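Local coordinates for protein papain-like cysteine protease (Porcine reproductive and respiratory syndrome virus, PDB 3MTV) that acts as the papain-like cysteine protease nsp1-beta of an arterivirus, has metal-dependent nuclease activity, and probably helps the virus evade innate immunity, at residues 136-141 and 189-194. Sequence-based numbering, arbitrary orientation.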
loop_
_atom_site.group_PDB
_atom_site.type_symbol
_atom_site.label_atom_id
_atom_site.label_comp_id
_atom_site.label_asym_id
_atom_site.label_seq_id
_atom_site.Cartn_x
_atom_site.Cartn_y
_atom_site.Cartn_z
ATOM N N ARG A 136 11.892 35.349 -8.335
ATOM C CA ARG A 136 11.665 34.937 -6.980
ATOM C C ARG A 136 10.177 34.586 -6.769
ATOM O O ARG A 136 9.273 35.275 -7.276
ATOM C CB ARG A 136 12.055 36.065 -6.035
ATOM C CG ARG A 136 10.986 36.618 -5.196
ATOM C CD ARG A 136 11.603 37.481 -4.118
ATOM N NE ARG A 136 10.918 38.730 -3.744
ATOM C CZ ARG A 136 11.559 39.782 -3.240
ATOM N NH1 ARG A 136 12.878 39.731 -3.087
ATOM N NH2 ARG A 136 10.896 40.883 -2.901
ATOM N N ALA A 137 9.914 33.492 -6.053
ATOM C CA ALA A 137 8.508 33.061 -5.847
ATOM C C ALA A 137 8.204 33.027 -4.419
ATOM O O ALA A 137 8.972 32.442 -3.625
ATOM C CB ALA A 137 8.204 31.680 -6.376
ATOM N N VAL A 138 7.054 33.622 -4.095
ATOM C CA VAL A 138 6.733 33.896 -2.709
ATOM C C VAL A 138 5.389 33.422 -2.412
ATOM O O VAL A 138 4.425 33.617 -3.174
ATOM C CB VAL A 138 6.666 35.371 -2.321
ATOM C CG1 VAL A 138 6.621 35.458 -0.785
ATOM C CG2 VAL A 138 7.789 36.180 -2.899
ATOM N N THR A 139 5.372 32.868 -1.223
ATOM C CA THR A 139 4.280 32.184 -0.710
ATOM C C THR A 139 3.312 33.273 -0.384
ATOM O O THR A 139 3.601 34.117 0.428
ATOM C CB THR A 139 4.753 31.473 0.478
ATOM O OG1 THR A 139 3.705 30.570 0.807
ATOM C CG2 THR A 139 5.194 32.535 1.653
ATOM N N ASP A 140 2.208 33.320 -1.106
ATOM C CA ASP A 140 1.336 34.459 -0.969
ATOM C C ASP A 140 -0.015 33.907 -0.749
ATOM O O ASP A 140 -0.701 33.402 -1.670
ATOM C CB ASP A 140 1.405 35.456 -2.162
ATOM C CG ASP A 140 0.128 36.406 -2.283
ATOM O OD1 ASP A 140 -0.854 36.171 -1.542
ATOM O OD2 ASP A 140 0.097 37.371 -3.147
ATOM N N THR A 141 -0.405 34.018 0.506
ATOM C CA THR A 141 -1.733 33.592 0.897
ATOM C C THR A 141 -2.954 33.922 -0.018
ATOM O O THR A 141 -4.033 33.354 0.183
ATOM C CB THR A 141 -1.981 33.988 2.321
ATOM O OG1 THR A 141 -2.767 32.937 2.882
ATOM C CG2 THR A 141 -2.642 35.409 2.441
ATOM N N LYS A 189 7.094 40.527 6.758
ATOM C CA LYS A 189 7.888 39.414 7.347
ATOM C C LYS A 189 7.052 38.170 7.736
ATOM O O LYS A 189 7.612 37.077 7.991
ATOM C CB LYS A 189 8.890 39.885 8.460
ATOM C CG LYS A 189 8.354 40.954 9.419
ATOM C CD LYS A 189 7.574 40.363 10.629
ATOM C CE LYS A 189 8.496 40.250 11.896
ATOM N NZ LYS A 189 9.477 41.418 12.256
ATOM N N ASP A 190 5.729 38.363 7.805
ATOM C CA ASP A 190 4.743 37.325 7.421
ATOM C C ASP A 190 5.166 36.516 6.119
ATOM O O ASP A 190 5.139 35.289 6.074
ATOM C CB ASP A 190 3.333 37.965 7.231
ATOM C CG ASP A 190 3.391 39.400 6.544
ATOM O OD1 ASP A 190 3.844 40.373 7.217
ATOM O OD2 ASP A 190 2.990 39.565 5.340
ATOM N N GLU A 191 5.607 37.225 5.084
ATOM C CA GLU A 191 5.947 36.667 3.766
ATOM C C GLU A 191 7.143 35.714 3.689
ATOM O O GLU A 191 8.215 35.970 4.319
ATOM C CB GLU A 191 6.367 37.826 2.861
ATOM C CG GLU A 191 5.341 38.895 2.629
ATOM C CD GLU A 191 4.717 38.757 1.266
ATOM O OE1 GLU A 191 3.675 38.033 1.156
ATOM O OE2 GLU A 191 5.301 39.369 0.325
ATOM N N LYS A 192 7.021 34.695 2.822
ATOM C CA LYS A 192 8.195 33.892 2.572
ATOM C C LYS A 192 8.469 33.342 1.163
ATOM O O LYS A 192 7.616 33.007 0.376
ATOM C CB LYS A 192 8.246 32.774 3.584
ATOM C CG LYS A 192 9.637 32.476 4.050
ATOM C CD LYS A 192 9.497 31.781 5.394
ATOM C CE LYS A 192 8.279 32.296 6.226
ATOM N NZ LYS A 192 8.614 33.550 7.005
ATOM N N ILE A 193 9.731 33.245 0.890
ATOM C CA ILE A 193 10.285 32.668 -0.311
ATOM C C ILE A 193 9.872 31.216 -0.305
ATOM O O ILE A 193 10.057 30.484 0.676
ATOM C CB ILE A 193 11.826 32.812 -0.153
ATOM C CG1 ILE A 193 12.178 33.790 1.086
ATOM C CG2 ILE A 193 12.404 33.467 -1.312
ATOM C CD1 ILE A 193 12.328 33.351 2.791
ATOM N N PHE A 194 9.209 30.824 -1.355
ATOM C CA PHE A 194 8.879 29.421 -1.659
ATOM C C PHE A 194 10.073 28.554 -2.183
ATOM O O PHE A 194 10.794 28.863 -3.176
ATOM C CB PHE A 194 7.742 29.407 -2.688
ATOM C CG PHE A 194 7.188 28.029 -3.011
ATOM C CD1 PHE A 194 6.551 27.279 -2.070
ATOM C CD2 PHE A 194 7.293 27.509 -4.306
ATOM C CE1 PHE A 194 6.068 26.055 -2.382
ATOM C CE2 PHE A 194 6.884 26.306 -4.586
ATOM C CZ PHE A 194 6.274 25.558 -3.598
#
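Two backbone hydrogen bonds fasten the short strand 192-193 to strand 135-139, to which it runs antiparallel. The amide N of Phe194 gives its hydrogen to Ala137 O at 2.8 Å, and approaches in the plane of that carbonyl. In return, Thr139 N reaches Lys192 O, also at 2.8 Å, although the place of this oxygen is less certain. Between the two bonds Val138 faces Ile193 as a non-hydrogen-bonded pair, with CA atoms 4.5 Å apart; their beta-branched side chains, well suited to extended backbone, share one face of the sheet. Thr139 and Lys192 lie on the other face, with Thr139 CG2 near Lys192 CB, though the placement there is approximate. The small methyl of Ala137 lets Phe194 come close, CB to CB at 4.4 Å. The phenylalanine CG is anti to the backbone N (chi1 -174°), which carries the ring away from Ala137 and into a buried position against Leu175 and Ile177 of strand 171-181 and edge-to-face with Phe196. On its other edge, strand 135-139 bonds through its backbone to strand 171-181, so it is flanked on both sides. Arg178 of that strand forms salt bridges with both Asp140 and Glu191, and its positive charge probably eases the repulsion between the two carboxylates, whose OD1 and OE1 are 5.6 Å apart. The contact thus places a short, weakly bonded strand at one edge of the antiparallel sheet of the papain-like protease domain: the bond from Phe194 N to Ala137 O, with a less certain one at Lys192 O, sets the register, the buried phenylalanine anchors one end, and Arg178 links two carboxylates, one from each segment.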